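Local coordinates for 4-amino-4-deoxychorismate lyase (Legionella pneumophila, PDB 3LUL), which belongs to the class IV aminotransferase family of pyridoxal-phosphate proteins and carries its cofactor covalently bound to a lysine, at residues H171-F181 with D195-L206; I187-D195 with S216-R226. All blocks are in the same frame, centred on the assembly; numbering follows the deposited sequence.

Contact 1: residues H171-F181 with D195-L206; sequences HVTETTCANLF and DGILPGITRARL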
loop_
_atom_site.group_PDB
_atom_site.type_symbol
_atom_site.label_atom_id
_atom_site.label_comp_id
_atom_site.label_asym_id
_atom_site.label_seq_id
_atom_site.Cartn_x
_atom_site.Cartn_y
_atom_site.Cartn_z
ATOM N N HIS B 171 1.725 20.891 4.977
ATOM C CA HIS B 171 0.387 21.296 4.545
ATOM C C HIS B 171 -0.558 20.099 4.681
ATOM O O HIS B 171 -0.175 18.952 4.424
ATOM C CB HIS B 171 0.403 21.831 3.125
ATOM C CG HIS B 171 1.198 23.090 2.964
ATOM N ND1 HIS B 171 2.029 23.306 1.886
ATOM C CD2 HIS B 171 1.303 24.189 3.747
ATOM C CE1 HIS B 171 2.611 24.484 2.009
ATOM N NE2 HIS B 171 2.191 25.042 3.130
ATOM N N VAL B 172 -1.776 20.385 5.135
ATOM C CA VAL B 172 -2.866 19.408 5.271
ATOM C C VAL B 172 -3.179 18.742 3.932
ATOM O O VAL B 172 -3.207 19.422 2.908
ATOM C CB VAL B 172 -4.183 20.113 5.720
ATOM C CG1 VAL B 172 -5.284 19.076 6.009
ATOM C CG2 VAL B 172 -3.953 21.014 6.922
ATOM N N THR B 173 -3.428 17.447 3.924
ATOM C CA THR B 173 -3.898 16.755 2.719
ATOM C C THR B 173 -5.357 16.289 2.930
ATOM O O THR B 173 -6.285 16.969 2.510
ATOM C CB THR B 173 -2.946 15.635 2.257
ATOM O OG1 THR B 173 -2.807 14.590 3.259
ATOM C CG2 THR B 173 -1.606 16.256 1.957
ATOM N N GLU B 174 -5.539 15.171 3.615
ATOM C CA GLU B 174 -6.848 14.519 3.726
ATOM C C GLU B 174 -6.832 13.586 4.904
ATOM O O GLU B 174 -5.787 13.412 5.536
ATOM C CB GLU B 174 -7.105 13.727 2.439
ATOM C CG GLU B 174 -6.079 12.655 2.221
ATOM C CD GLU B 174 -6.061 12.095 0.817
ATOM O OE1 GLU B 174 -6.910 12.488 -0.005
ATOM O OE2 GLU B 174 -5.221 11.210 0.577
ATOM N N THR B 175 -7.978 12.971 5.212
ATOM C CA THR B 175 -8.019 11.920 6.211
ATOM C C THR B 175 -7.805 10.515 5.611
ATOM O O THR B 175 -7.352 10.373 4.472
ATOM C CB THR B 175 -9.358 11.954 7.037
ATOM O OG1 THR B 175 -10.444 11.480 6.239
ATOM C CG2 THR B 175 -9.627 13.384 7.594
ATOM N N THR B 176 -8.119 9.487 6.383
ATOM C CA THR B 176 -8.070 8.095 5.886
ATOM C C THR B 176 -9.110 7.766 4.818
ATOM O O THR B 176 -8.996 6.755 4.120
ATOM C CB THR B 176 -8.259 7.082 7.007
ATOM O OG1 THR B 176 -9.593 7.160 7.544
ATOM C CG2 THR B 176 -7.213 7.292 8.118
ATOM N N CYS B 177 -10.157 8.584 4.721
ATOM C CA CYS B 177 -11.271 8.266 3.823
ATOM C C CYS B 177 -12.028 9.461 3.258
ATOM O O CYS B 177 -13.072 9.280 2.636
ATOM C CB CYS B 177 -12.249 7.369 4.601
ATOM S SG CYS B 177 -13.076 8.236 5.945
ATOM N N ALA B 178 -11.499 10.669 3.415
ATOM C CA ALA B 178 -12.257 11.857 3.094
ATOM C C ALA B 178 -11.360 13.062 2.856
ATOM O O ALA B 178 -10.238 13.139 3.391
ATOM C CB ALA B 178 -13.292 12.133 4.210
ATOM N N ASN B 179 -11.842 13.966 1.997
ATOM C CA ASN B 179 -11.209 15.246 1.785
ATOM C C ASN B 179 -11.633 16.200 2.905
ATOM O O ASN B 179 -12.677 16.004 3.541
ATOM C CB ASN B 179 -11.589 15.821 0.414
ATOM C CG ASN B 179 -10.970 15.024 -0.750
ATOM O OD1 ASN B 179 -11.677 14.414 -1.530
ATOM N ND2 ASN B 179 -9.636 15.018 -0.832
ATOM N N LEU B 180 -10.819 17.221 3.116
ATOM C CA LEU B 180 -11.060 18.237 4.147
ATOM C C LEU B 180 -11.331 19.603 3.580
ATOM O O LEU B 180 -10.666 20.061 2.653
ATOM C CB LEU B 180 -9.853 18.352 5.078
ATOM C CG LEU B 180 -10.031 19.303 6.277
ATOM C CD1 LEU B 180 -9.349 18.765 7.538
ATOM C CD2 LEU B 180 -9.464 20.653 5.971
ATOM N N PHE B 181 -12.293 20.289 4.203
ATOM C CA PHE B 181 -12.664 21.674 3.899
ATOM C C PHE B 181 -12.652 22.425 5.226
ATOM O O PHE B 181 -12.930 21.847 6.282
ATOM C CB PHE B 181 -14.077 21.741 3.292
ATOM C CG PHE B 181 -14.138 21.365 1.819
ATOM C CD1 PHE B 181 -14.185 20.038 1.425
ATOM C CD2 PHE B 181 -14.235 22.334 0.853
ATOM C CE1 PHE B 181 -14.269 19.695 0.098
ATOM C CE2 PHE B 181 -14.316 21.990 -0.489
ATOM C CZ PHE B 181 -14.314 20.663 -0.857
ATOM N N ASP B 195 -1.201 19.484 -3.538
ATOM C CA ASP B 195 -0.705 19.178 -2.206
ATOM C C ASP B 195 -0.555 17.666 -1.953
ATOM O O ASP B 195 -0.032 17.268 -0.899
ATOM C CB ASP B 195 -1.584 19.793 -1.098
ATOM C CG ASP B 195 -1.592 21.304 -1.103
ATOM O OD1 ASP B 195 -0.539 21.905 -1.435
ATOM O OD2 ASP B 195 -2.673 21.880 -0.755
ATOM N N GLY B 196 -1.020 16.831 -2.895
ATOM C CA GLY B 196 -0.866 15.396 -2.840
ATOM C C GLY B 196 -2.056 14.680 -2.216
ATOM O O GLY B 196 -1.914 13.911 -1.264
ATOM N N ILE B 197 -3.247 15.020 -2.688
ATOM C CA ILE B 197 -4.491 14.472 -2.163
ATOM C C ILE B 197 -5.154 13.589 -3.195
ATOM O O ILE B 197 -4.808 13.634 -4.386
ATOM C CB ILE B 197 -5.511 15.605 -1.788
ATOM C CG1 ILE B 197 -5.870 16.450 -3.012
ATOM C CG2 ILE B 197 -4.946 16.481 -0.651
ATOM C CD1 ILE B 197 -7.065 17.425 -2.814
ATOM N N LEU B 198 -6.065 12.763 -2.727
ATOM C CA LEU B 198 -6.985 12.038 -3.596
ATOM C C LEU B 198 -7.989 13.074 -4.097
ATOM O O LEU B 198 -8.632 13.732 -3.282
ATOM C CB LEU B 198 -7.685 10.934 -2.802
ATOM C CG LEU B 198 -8.262 9.732 -3.539
ATOM C CD1 LEU B 198 -9.506 10.102 -4.256
ATOM C CD2 LEU B 198 -7.230 9.130 -4.535
ATOM N N PRO B 199 -8.129 13.225 -5.435
ATOM C CA PRO B 199 -9.097 14.178 -6.000
ATOM C C PRO B 199 -10.505 13.641 -5.869
ATOM O O PRO B 199 -11.024 12.976 -6.763
ATOM C CB PRO B 199 -8.681 14.266 -7.463
ATOM C CG PRO B 199 -8.132 12.869 -7.761
ATOM C CD PRO B 199 -7.493 12.393 -6.489
ATOM N N GLY B 200 -11.118 13.873 -4.715
ATOM C CA GLY B 200 -12.417 13.269 -4.453
ATOM C C GLY B 200 -13.492 13.762 -5.408
ATOM O O GLY B 200 -13.478 14.931 -5.890
ATOM N N ILE B 201 -14.428 12.857 -5.689
ATOM C CA ILE B 201 -15.602 13.200 -6.495
ATOM C C ILE B 201 -16.504 14.169 -5.721
ATOM O O ILE B 201 -17.073 15.074 -6.309
ATOM C CB ILE B 201 -16.381 11.941 -6.929
ATOM C CG1 ILE B 201 -15.544 11.176 -7.989
ATOM C CG2 ILE B 201 -17.783 12.261 -7.510
ATOM C CD1 ILE B 201 -15.995 9.740 -8.199
ATOM N N THR B 202 -16.660 13.944 -4.423
ATOM C CA THR B 202 -17.569 14.754 -3.630
ATOM C C THR B 202 -17.000 16.151 -3.530
ATOM O O THR B 202 -17.713 17.138 -3.726
ATOM C CB THR B 202 -17.864 14.110 -2.249
ATOM O OG1 THR B 202 -18.203 12.726 -2.419
ATOM C CG2 THR B 202 -19.041 14.792 -1.552
ATOM N N ARG B 203 -15.702 16.219 -3.259
ATOM C CA ARG B 203 -14.921 17.464 -3.270
ATOM C C ARG B 203 -15.135 18.233 -4.566
ATOM O O ARG B 203 -15.422 19.419 -4.553
ATOM C CB ARG B 203 -13.426 17.127 -3.094
ATOM C CG ARG B 203 -12.434 18.270 -3.326
ATOM C CD ARG B 203 -10.973 17.791 -3.380
ATOM N NE ARG B 203 -10.023 18.907 -3.488
ATOM C CZ ARG B 203 -9.749 19.596 -4.610
ATOM N NH1 ARG B 203 -10.331 19.305 -5.759
ATOM N NH2 ARG B 203 -8.913 20.620 -4.567
ATOM N N ALA B 204 -14.969 17.544 -5.697
ATOM C CA ALA B 204 -15.156 18.166 -7.019
ATOM C C ALA B 204 -16.575 18.712 -7.219
ATOM O O ALA B 204 -16.761 19.819 -7.759
ATOM C CB ALA B 204 -14.824 17.137 -8.129
ATOM N N ARG B 205 -17.576 17.929 -6.804
ATOM C CA ARG B 205 -18.994 18.340 -6.911
ATOM C C ARG B 205 -19.270 19.575 -6.063
ATOM O O ARG B 205 -19.956 20.500 -6.498
ATOM C CB ARG B 205 -19.943 17.219 -6.478
ATOM C CG ARG B 205 -20.026 16.014 -7.450
ATOM C CD ARG B 205 -20.725 14.860 -6.745
ATOM N NE ARG B 205 -22.042 15.288 -6.268
ATOM C CZ ARG B 205 -22.698 14.781 -5.220
ATOM N NH1 ARG B 205 -22.215 13.768 -4.511
ATOM N NH2 ARG B 205 -23.894 15.283 -4.899
ATOM N N LEU B 206 -18.718 19.587 -4.859
ATOM C CA LEU B 206 -18.909 20.701 -3.933
ATOM C C LEU B 206 -18.322 21.996 -4.514
ATOM O O LEU B 206 -18.964 23.039 -4.501
ATOM C CB LEU B 206 -18.287 20.354 -2.575
ATOM C CG LEU B 206 -18.574 21.258 -1.390
ATOM C CD1 LEU B 206 -18.378 20.469 -0.133
ATOM C CD2 LEU B 206 -17.717 22.516 -1.396
HETATM O O HOH W 1 2.092 21.502 -0.241
HETATM O O HOH W 2 -2.964 21.954 2.041
HETATM O O HOH W 3 -2.405 12.600 1.322
HETATM O O HOH W 4 -14.423 14.139 -1.710
#
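Two direct hydrogen bonds hold 171-181 to 195-206, and each joins a side chain of the first segment to the backbone of Leu198. Leu198 N donates to Glu174 OE1 at 2.9 Å; the N-H approaches the syn side of the carboxylate but 35° out of its plane. At the carbonyl of the same residue, Asn179 ND2 donates to Leu198 O at 2.9 Å, straight at hydrogen (165°), with the acceptor in the amide plane of Asn179. With both its N-H and its C=O engaged, Leu198 is fixed in the loop just ahead of the helix. The other end of the Asn179 amide, OD1, lies 3.2 Å from Gly200 CA, at the N-cap position.

Water extends the polar contact. One molecule bridges His171 ND1 and Asp195 OD1, a second joins Val172 O to Asp195 OD2, and a third gathers Thr173 OG1, Glu174 OE2 and Gly196 O.

In this class IV aminotransferase fold the first turn of helix 201-212 meets the cofactor: Ile201 N and Thr202 OG1 bond to phosphate oxygens of the modified lysine at position 141. The bonds to Leu198 probably help to hold the loop leading into this phosphate-binding helix start.

Apolar packing flanks these bonds. Ile197 CG2 sits against Thr173 CB at 3.6 Å. Further along, Leu206 comes from the opposite direction to Phe181. In the conformer modelled here, one of two, it lays CD1 over one face of the ring, 4.2 Å from the centroid and 14° off the normal, so this CH-pi contact is provisional. Arg203, extended from CG to NE, crosses Phe181 at about a right angle and brings CG to 3.9 Å from CZ of the ring; its guanidinium continues to Glu219.

Contact 2: residues I187-D195 with S216-R226; sequences ILYTPRVED and SVQEISLTKKR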
loop_
_atom_site.group_PDB
_atom_site.type_symbol
_atom_site.label_atom_id
_atom_site.label_comp_id
_atom_site.label_asym_id
_atom_site.label_seq_id
_atom_site.Cartn_x
_atom_site.Cartn_y
_atom_site.Cartn_z
ATOM N N ILE B 187 -15.776 32.066 3.963
ATOM C CA ILE B 187 -15.048 31.633 2.774
ATOM C C ILE B 187 -14.608 30.192 2.994
ATOM O O ILE B 187 -14.153 29.840 4.090
ATOM C CB ILE B 187 -13.801 32.519 2.506
ATOM C CG1 ILE B 187 -14.247 33.986 2.278
ATOM C CG2 ILE B 187 -12.981 31.954 1.323
ATOM C CD1 ILE B 187 -13.171 35.030 2.551
ATOM N N LEU B 188 -14.779 29.386 1.941
ATOM C CA LEU B 188 -14.442 27.963 1.961
ATOM C C LEU B 188 -12.999 27.798 1.495
ATOM O O LEU B 188 -12.608 28.414 0.526
ATOM C CB LEU B 188 -15.363 27.179 1.033
ATOM C CG LEU B 188 -16.752 26.902 1.584
ATOM C CD1 LEU B 188 -17.818 26.960 0.469
ATOM C CD2 LEU B 188 -16.753 25.563 2.328
ATOM N N TYR B 189 -12.233 26.936 2.170
ATOM C CA TYR B 189 -10.860 26.614 1.788
ATOM C C TYR B 189 -10.703 25.075 1.756
ATOM O O TYR B 189 -11.342 24.354 2.542
ATOM C CB TYR B 189 -9.869 27.208 2.784
ATOM C CG TYR B 189 -9.896 28.710 2.886
ATOM C CD1 TYR B 189 -10.776 29.354 3.765
ATOM C CD2 TYR B 189 -9.063 29.491 2.106
ATOM C CE1 TYR B 189 -10.818 30.772 3.852
ATOM C CE2 TYR B 189 -9.079 30.884 2.202
ATOM C CZ TYR B 189 -9.963 31.512 3.074
ATOM O OH TYR B 189 -9.972 32.851 3.189
ATOM N N THR B 190 -9.889 24.582 0.838
ATOM C CA THR B 190 -9.603 23.161 0.754
ATOM C C THR B 190 -8.217 22.953 0.125
ATOM O O THR B 190 -7.770 23.775 -0.665
ATOM C CB THR B 190 -10.712 22.434 -0.027
ATOM O OG1 THR B 190 -10.633 21.044 0.235
ATOM C CG2 THR B 190 -10.643 22.709 -1.551
ATOM N N PRO B 191 -7.495 21.908 0.550
ATOM C CA PRO B 191 -6.173 21.697 -0.052
ATOM C C PRO B 191 -6.218 21.565 -1.572
ATOM O O PRO B 191 -7.212 21.060 -2.134
ATOM C CB PRO B 191 -5.726 20.387 0.618
ATOM C CG PRO B 191 -6.254 20.522 1.984
ATOM C CD PRO B 191 -7.652 21.082 1.762
ATOM N N ARG B 192 -5.154 22.032 -2.232
ATOM C CA ARG B 192 -4.983 21.911 -3.677
ATOM C C ARG B 192 -4.751 20.465 -4.084
ATOM O O ARG B 192 -4.203 19.680 -3.297
ATOM C CB ARG B 192 -3.745 22.700 -4.118
ATOM C CG ARG B 192 -3.791 24.169 -3.894
ATOM C CD ARG B 192 -2.477 24.835 -4.371
ATOM N NE ARG B 192 -1.288 24.138 -3.877
ATOM C CZ ARG B 192 -0.176 23.958 -4.582
ATOM N NH1 ARG B 192 -0.092 24.430 -5.820
ATOM N NH2 ARG B 192 0.847 23.296 -4.055
ATOM N N VAL B 193 -5.133 20.105 -5.314
ATOM C CA VAL B 193 -4.803 18.787 -5.854
ATOM C C VAL B 193 -3.278 18.576 -5.768
ATOM O O VAL B 193 -2.837 17.512 -5.410
ATOM C CB VAL B 193 -5.286 18.595 -7.313
ATOM C CG1 VAL B 193 -4.990 17.173 -7.784
ATOM C CG2 VAL B 193 -6.768 18.851 -7.428
ATOM N N GLU B 194 -2.516 19.626 -6.022
ATOM C CA GLU B 194 -1.045 19.575 -6.003
ATOM C C GLU B 194 -0.418 19.361 -4.619
ATOM O O GLU B 194 0.774 19.076 -4.539
ATOM C CB GLU B 194 -0.472 20.853 -6.611
ATOM C CG GLU B 194 -0.854 21.097 -8.058
ATOM C CD GLU B 194 -1.917 22.180 -8.260
ATOM O OE1 GLU B 194 -2.897 22.266 -7.486
ATOM O OE2 GLU B 194 -1.753 22.961 -9.211
ATOM N N ASP B 195 -1.201 19.484 -3.538
ATOM C CA ASP B 195 -0.705 19.178 -2.206
ATOM C C ASP B 195 -0.555 17.666 -1.953
ATOM O O ASP B 195 -0.032 17.268 -0.899
ATOM C CB ASP B 195 -1.584 19.793 -1.098
ATOM C CG ASP B 195 -1.592 21.304 -1.103
ATOM O OD1 ASP B 195 -0.539 21.905 -1.435
ATOM O OD2 ASP B 195 -2.673 21.880 -0.755
ATOM N N SER B 216 -17.682 31.770 -2.354
ATOM C CA SER B 216 -16.239 31.830 -2.486
ATOM C C SER B 216 -15.640 30.545 -1.938
ATOM O O SER B 216 -15.925 30.187 -0.788
ATOM C CB SER B 216 -15.659 33.027 -1.728
ATOM O OG SER B 216 -14.258 33.150 -1.952
ATOM N N VAL B 217 -14.830 29.881 -2.778
ATOM C CA VAL B 217 -14.114 28.653 -2.410
ATOM C C VAL B 217 -12.662 28.714 -2.918
ATOM O O VAL B 217 -12.439 28.954 -4.098
ATOM C CB VAL B 217 -14.797 27.394 -2.979
ATOM C CG1 VAL B 217 -15.012 27.489 -4.506
ATOM C CG2 VAL B 217 -14.006 26.175 -2.607
ATOM N N GLN B 218 -11.703 28.472 -2.038
ATOM C CA GLN B 218 -10.300 28.643 -2.368
ATOM C C GLN B 218 -9.549 27.327 -2.197
ATOM O O GLN B 218 -9.513 26.792 -1.109
ATOM C CB GLN B 218 -9.669 29.705 -1.465
ATOM C CG GLN B 218 -10.340 31.076 -1.463
ATOM C CD GLN B 218 -10.479 31.664 -2.848
ATOM O OE1 GLN B 218 -11.584 31.944 -3.325
ATOM N NE2 GLN B 218 -9.358 31.839 -3.508
ATOM N N GLU B 219 -8.932 26.867 -3.284
ATOM C CA GLU B 219 -8.056 25.703 -3.310
ATOM C C GLU B 219 -6.638 26.155 -3.116
ATOM O O GLU B 219 -6.014 26.660 -4.078
ATOM C CB GLU B 219 -8.188 24.969 -4.641
ATOM C CG GLU B 219 -9.589 24.414 -4.868
ATOM C CD GLU B 219 -9.749 23.768 -6.233
ATOM O OE1 GLU B 219 -9.145 22.693 -6.471
ATOM O OE2 GLU B 219 -10.536 24.319 -7.041
ATOM N N ILE B 220 -6.154 26.047 -1.873
ATOM C CA ILE B 220 -4.833 26.553 -1.469
ATOM C C ILE B 220 -4.136 25.599 -0.476
ATOM O O ILE B 220 -4.769 24.731 0.132
ATOM C CB ILE B 220 -4.901 27.953 -0.808
ATOM C CG1 ILE B 220 -5.681 27.921 0.524
ATOM C CG2 ILE B 220 -5.497 28.989 -1.771
ATOM C CD1 ILE B 220 -5.612 29.252 1.319
ATOM N N SER B 221 -2.841 25.800 -0.300
ATOM C CA SER B 221 -2.088 25.005 0.664
ATOM C C SER B 221 -2.408 25.562 2.033
ATOM O O SER B 221 -2.399 26.800 2.233
ATOM C CB SER B 221 -0.590 25.078 0.377
ATOM O OG SER B 221 -0.301 24.474 -0.872
ATOM N N LEU B 222 -2.729 24.653 2.957
ATOM C CA LEU B 222 -3.230 25.014 4.288
ATOM C C LEU B 222 -2.328 24.440 5.366
ATOM O O LEU B 222 -2.051 23.244 5.374
ATOM C CB LEU B 222 -4.639 24.479 4.484
ATOM C CG LEU B 222 -5.746 25.105 3.642
ATOM C CD1 LEU B 222 -6.953 24.183 3.559
ATOM C CD2 LEU B 222 -6.116 26.480 4.202
ATOM N N THR B 223 -1.866 25.297 6.270
ATOM C CA THR B 223 -1.057 24.848 7.418
ATOM C C THR B 223 -1.984 24.348 8.539
ATOM O O THR B 223 -3.217 24.563 8.496
ATOM C CB THR B 223 -0.219 26.009 7.952
ATOM O OG1 THR B 223 -1.116 27.044 8.339
ATOM C CG2 THR B 223 0.716 26.551 6.878
ATOM N N LYS B 224 -1.400 23.731 9.565
ATOM C CA LYS B 224 -2.170 23.252 10.726
ATOM C C LYS B 224 -2.807 24.446 11.457
ATOM O O LYS B 224 -3.938 24.359 11.942
ATOM C CB LYS B 224 -1.300 22.446 11.688
ATOM C CG LYS B 224 -2.087 21.770 12.803
ATOM C CD LYS B 224 -1.200 20.875 13.655
ATOM C CE LYS B 224 -2.024 20.166 14.713
ATOM N NZ LYS B 224 -1.211 19.743 15.895
ATOM N N LYS B 225 -2.075 25.550 11.484
ATOM C CA LYS B 225 -2.553 26.788 12.086
ATOM C C LYS B 225 -3.819 27.312 11.401
ATOM O O LYS B 225 -4.699 27.828 12.080
ATOM C CB LYS B 225 -1.462 27.861 12.084
ATOM C CG LYS B 225 -1.909 29.176 12.776
ATOM C CD LYS B 225 -0.801 30.213 12.857
ATOM C CE LYS B 225 -1.373 31.627 13.116
ATOM N NZ LYS B 225 -2.442 31.661 14.159
ATOM N N ARG B 226 -3.924 27.189 10.077
ATOM C CA ARG B 226 -5.188 27.541 9.381
ATOM C C ARG B 226 -6.375 26.738 9.859
ATOM O O ARG B 226 -7.483 27.283 9.996
ATOM C CB ARG B 226 -5.077 27.381 7.866
ATOM C CG ARG B 226 -4.119 28.327 7.202
ATOM C CD ARG B 226 -4.504 29.761 7.395
ATOM N NE ARG B 226 -5.886 30.029 6.995
ATOM C CZ ARG B 226 -6.285 30.392 5.773
ATOM N NH1 ARG B 226 -5.416 30.543 4.775
ATOM N NH2 ARG B 226 -7.583 30.614 5.546
HETATM O O HOH W 5 -6.446 22.269 -6.765
HETATM O O HOH W 2 -2.964 21.954 2.041
#
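Tyr189 and Arg226 meet through bends in the arginine chain: chi2 of -61° and chi3 of -53° fold Arg226 back, while Tyr189 holds its ring beside its own backbone N. NH2 of Arg226 consequently stands over the centre of the ring, 3.5 Å from Tyr189 CZ. The guanidinium is steeply inclined, its plane 77° from that of the ring, so it presents an edge to the aromatic face in a cation-pi contact. A salt bridge from the same NH2 to Glu184 probably helps hold this pose.

Beside the ring, Ile220 CD1 reaches Tyr189 CD2 at 3.5 Å, and Gln218 runs alongside the tyrosine in the same direction. Leu222 crosses Pro191 at about a right angle, its CD1 3.7 Å from Pro191 CD.

Four alternating backbone bonds give strands 187-190 and 217-219 their parallel pairing: Leu188 N to Ser216 O, Gln218 N to Leu188 O, Thr190 N to Gln218 O, and Ile220 N to Thr190 O.

Past the strand ends, Ser221 OG donates to the syn lone pair of Asp195 OD1 at 2.6 Å. Asp195 OD2 receives Arg192 N at 2.9 Å, so both carboxylate oxygens are gripped, which would favour the ionised aspartate. In one of two Arg192 conformers, NH2 adds a salt bridge to Asp195 OD1 at 3.3 Å, from above the carboxylate plane. A water links Glu219 OE1, also salt-bridged to Arg203 NH2, to Val193 N at 2.7 and 2.9 Å respectively.

The strands are the two ends of a beta-alpha-beta unit whose helix, 201-212, packs on the Leu188 and Val217 face through Cys210. Ile259 and Leu263 of helix 258-269 also touch Leu188, and strand 179-184 pairs antiparallel with 187-190 along its other edge.

In the fold
From the N terminus, the chain passes through 171-181, then strand 187-190, the 3-10 turn ending at Asp195, helix 201-212, strand 217-219 and the start of helix 224-228. Contact 1 closes the loop from 171-181 to 195-206, with 13 residues between its segments; contact 2 closes the next, with 20 residues between. Their segments alternate, so the loops cross rather than nest, and Asp195 belongs to both. Their centres are 10 Å apart. Direct links include the Arg203–Glu219 salt bridge and a probable hydrogen bond between Leu180 O and Thr190 OG1. Together they tie the helix near the cofactor phosphate to neighbouring strands 179-184 and 187-190 of the mixed sheet, and strand 217-219 to 187-190.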